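Local coordinates for calcium uptake protein 2, mitochondrial (Homo sapiens, PDB 6LB7) that binds calcium through EF-hands and probably takes part in regulating calcium uptake into mitochondria, at residues 103-108 / 171-176. Numbering follows the deposited sequence.
Sequences VAFKML and LHYKEF
The ring of Phe105 projects from helix 99-108 into the hollow between Tyr173 and Phe176, two side chains from the first turn of helix 173-196. With CG anti to the backbone N (chi1 179°), the ring extends well off its own helix until its tip reaches the backbone of the other segment, where CZ of Phe105 lies 3.6 Å from N of Tyr173. Tyr173 forms one wall. Its CB sits almost squarely over the Phe105 face, 3.9 Å from the ring centroid, while CD1 at the edge of its ring comes within 3.5 Å of Phe105 CG; the two planes meet at 65° in a T-shaped pair. Phe176 is the other wall, and here the roles change: Phe105 now offers its edge, with CD1 3.7 Å from Phe176 CG, and its CB rests over the Phe176 face in a CH-pi contact. Helix 99-108 is the entering helix of a calcium-bound EF-hand, whose loop supplies Asp109, Asp111, Asn113, Met115 and Glu120. Strand 171-172 pairs antiparallel with strand 115-116 of that loop, so that helix 173-196 probably serves as the exiting helix of a second, partner hand, as in paired EF-hand lobes. Ile116 touches Phe105, Leu108 and Phe176, tying the aromatic cluster to the loop. The carbonyl O of Leu171 lies in the plane of the Phe105 ring, 3.6 Å from CE1. At the far end of Phe176, CZ meets the methyl of Ala104 at 4.0 Å, and CE1 has the Leu108 CD1 branch 4.3 Å away, with Phe89 of helix 84-94 packing against both.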
loop_
_atom_site.group_PDB
_atom_site.type_symbol
_atom_site.label_atom_id
_atom_site.label_comp_id
_atom_site.label_asym_id
_atom_site.label_seq_id
_atom_site.Cartn_x
_atom_site.Cartn_y
_atom_site.Cartn_z
ATOM N N VAL B 103 -11.841 -1.865 -6.344
ATOM C CA VAL B 103 -11.359 -2.746 -5.281
ATOM C C VAL B 103 -12.415 -2.907 -4.198
ATOM O O VAL B 103 -12.722 -4.024 -3.770
ATOM C CB VAL B 103 -10.049 -2.185 -4.703
ATOM C CG1 VAL B 103 -9.700 -2.852 -3.388
ATOM C CG2 VAL B 103 -8.925 -2.315 -5.726
ATOM N N ALA B 104 -12.984 -1.795 -3.726
ATOM C CA ALA B 104 -14.017 -1.898 -2.699
ATOM C C ALA B 104 -15.213 -2.689 -3.210
ATOM O O ALA B 104 -15.809 -3.476 -2.467
ATOM C CB ALA B 104 -14.465 -0.507 -2.244
ATOM N N PHE B 105 -15.592 -2.470 -4.473
ATOM C CA PHE B 105 -16.713 -3.204 -5.054
ATOM C C PHE B 105 -16.410 -4.695 -5.085
ATOM O O PHE B 105 -17.221 -5.524 -4.643
ATOM C CB PHE B 105 -17.002 -2.663 -6.469
ATOM C CG PHE B 105 -18.127 -3.371 -7.180
ATOM C CD1 PHE B 105 -19.445 -2.985 -6.988
ATOM C CD2 PHE B 105 -17.859 -4.424 -8.061
ATOM C CE1 PHE B 105 -20.486 -3.632 -7.645
ATOM C CE2 PHE B 105 -18.893 -5.078 -8.726
ATOM C CZ PHE B 105 -20.212 -4.687 -8.514
ATOM N N LYS B 106 -15.225 -5.051 -5.572
ATOM C CA LYS B 106 -14.881 -6.458 -5.750
ATOM C C LYS B 106 -14.653 -7.150 -4.415
ATOM O O LYS B 106 -14.860 -8.366 -4.313
ATOM C CB LYS B 106 -13.642 -6.592 -6.639
ATOM C CG LYS B 106 -13.873 -6.237 -8.109
ATOM C CD LYS B 106 -15.095 -6.981 -8.711
ATOM C CE LYS B 106 -14.839 -8.491 -8.950
ATOM N NZ LYS B 106 -16.124 -9.260 -9.166
ATOM N N MET B 107 -14.248 -6.397 -3.379
ATOM C CA MET B 107 -14.124 -6.981 -2.039
ATOM C C MET B 107 -15.474 -7.454 -1.522
ATOM O O MET B 107 -15.563 -8.480 -0.840
ATOM C CB MET B 107 -13.518 -5.968 -1.054
ATOM C CG MET B 107 -12.016 -5.783 -1.170
ATOM S SD MET B 107 -11.137 -7.306 -0.783
ATOM C CE MET B 107 -11.453 -7.454 0.970
ATOM N N LEU B 108 -16.536 -6.713 -1.835
ATOM C CA LEU B 108 -17.879 -7.036 -1.382
ATOM C C LEU B 108 -18.584 -8.067 -2.262
ATOM O O LEU B 108 -19.469 -8.776 -1.773
ATOM C CB LEU B 108 -18.723 -5.759 -1.319
ATOM C CG LEU B 108 -18.428 -4.730 -0.224
ATOM C CD1 LEU B 108 -19.160 -3.419 -0.492
ATOM C CD2 LEU B 108 -18.825 -5.279 1.134
ATOM N N LEU B 171 -26.855 -4.340 -7.050
ATOM C CA LEU B 171 -26.068 -3.131 -7.304
ATOM C C LEU B 171 -24.904 -3.462 -8.242
ATOM O O LEU B 171 -23.992 -4.212 -7.881
ATOM C CB LEU B 171 -25.570 -2.536 -5.984
ATOM C CG LEU B 171 -24.704 -1.276 -6.011
ATOM C CD1 LEU B 171 -25.471 -0.131 -6.642
ATOM C CD2 LEU B 171 -24.255 -0.886 -4.596
ATOM N N HIS B 172 -24.936 -2.896 -9.442
ATOM C CA HIS B 172 -23.871 -3.098 -10.412
ATOM C C HIS B 172 -22.756 -2.091 -10.161
ATOM O O HIS B 172 -22.920 -1.122 -9.413
ATOM C CB HIS B 172 -24.421 -2.973 -11.833
ATOM C CG HIS B 172 -25.461 -3.999 -12.151
ATOM N ND1 HIS B 172 -25.208 -5.094 -12.952
ATOM C CD2 HIS B 172 -26.746 -4.122 -11.738
ATOM C CE1 HIS B 172 -26.300 -5.833 -13.038
ATOM N NE2 HIS B 172 -27.246 -5.269 -12.307
ATOM N N TYR B 173 -21.600 -2.321 -10.791
ATOM C CA TYR B 173 -20.454 -1.480 -10.471
ATOM C C TYR B 173 -20.700 -0.026 -10.851
ATOM O O TYR B 173 -20.272 0.892 -10.135
ATOM C CB TYR B 173 -19.185 -1.980 -11.148
ATOM C CG TYR B 173 -18.036 -1.065 -10.822
ATOM C CD1 TYR B 173 -17.681 -0.821 -9.486
ATOM C CD2 TYR B 173 -17.325 -0.408 -11.831
ATOM C CE1 TYR B 173 -16.640 0.043 -9.167
ATOM C CE2 TYR B 173 -16.291 0.446 -11.525
ATOM C CZ TYR B 173 -15.952 0.670 -10.184
ATOM O OH TYR B 173 -14.921 1.518 -9.879
ATOM N N LYS B 174 -21.374 0.217 -11.977
ATOM C CA LYS B 174 -21.451 1.608 -12.410
ATOM C C LYS B 174 -22.342 2.433 -11.491
ATOM O O LYS B 174 -22.057 3.612 -11.273
ATOM C CB LYS B 174 -21.878 1.690 -13.876
ATOM C CG LYS B 174 -23.344 1.821 -14.154
ATOM C CD LYS B 174 -23.566 1.879 -15.680
ATOM C CE LYS B 174 -25.043 1.937 -16.031
ATOM N NZ LYS B 174 -25.327 1.821 -17.484
ATOM N N GLU B 175 -23.384 1.834 -10.906
ATOM C CA GLU B 175 -24.064 2.683 -9.934
ATOM C C GLU B 175 -23.339 2.681 -8.586
ATOM O O GLU B 175 -23.345 3.689 -7.878
ATOM C CB GLU B 175 -25.509 2.231 -9.703
ATOM C CG GLU B 175 -26.492 2.396 -10.774
ATOM C CD GLU B 175 -26.046 1.899 -12.114
ATOM O OE1 GLU B 175 -25.963 2.637 -12.983
ATOM O OE2 GLU B 175 -25.776 0.780 -12.294
ATOM N N PHE B 176 -22.534 1.673 -8.235
ATOM C CA PHE B 176 -21.691 1.759 -7.040
ATOM C C PHE B 176 -20.647 2.858 -7.199
ATOM O O PHE B 176 -20.488 3.706 -6.320
ATOM C CB PHE B 176 -21.027 0.400 -6.789
ATOM C CG PHE B 176 -20.044 0.363 -5.620
ATOM C CD1 PHE B 176 -20.442 -0.104 -4.378
ATOM C CD2 PHE B 176 -18.712 0.732 -5.795
ATOM C CE1 PHE B 176 -19.541 -0.191 -3.310
ATOM C CE2 PHE B 176 -17.795 0.653 -4.728
ATOM C CZ PHE B 176 -18.217 0.192 -3.486
#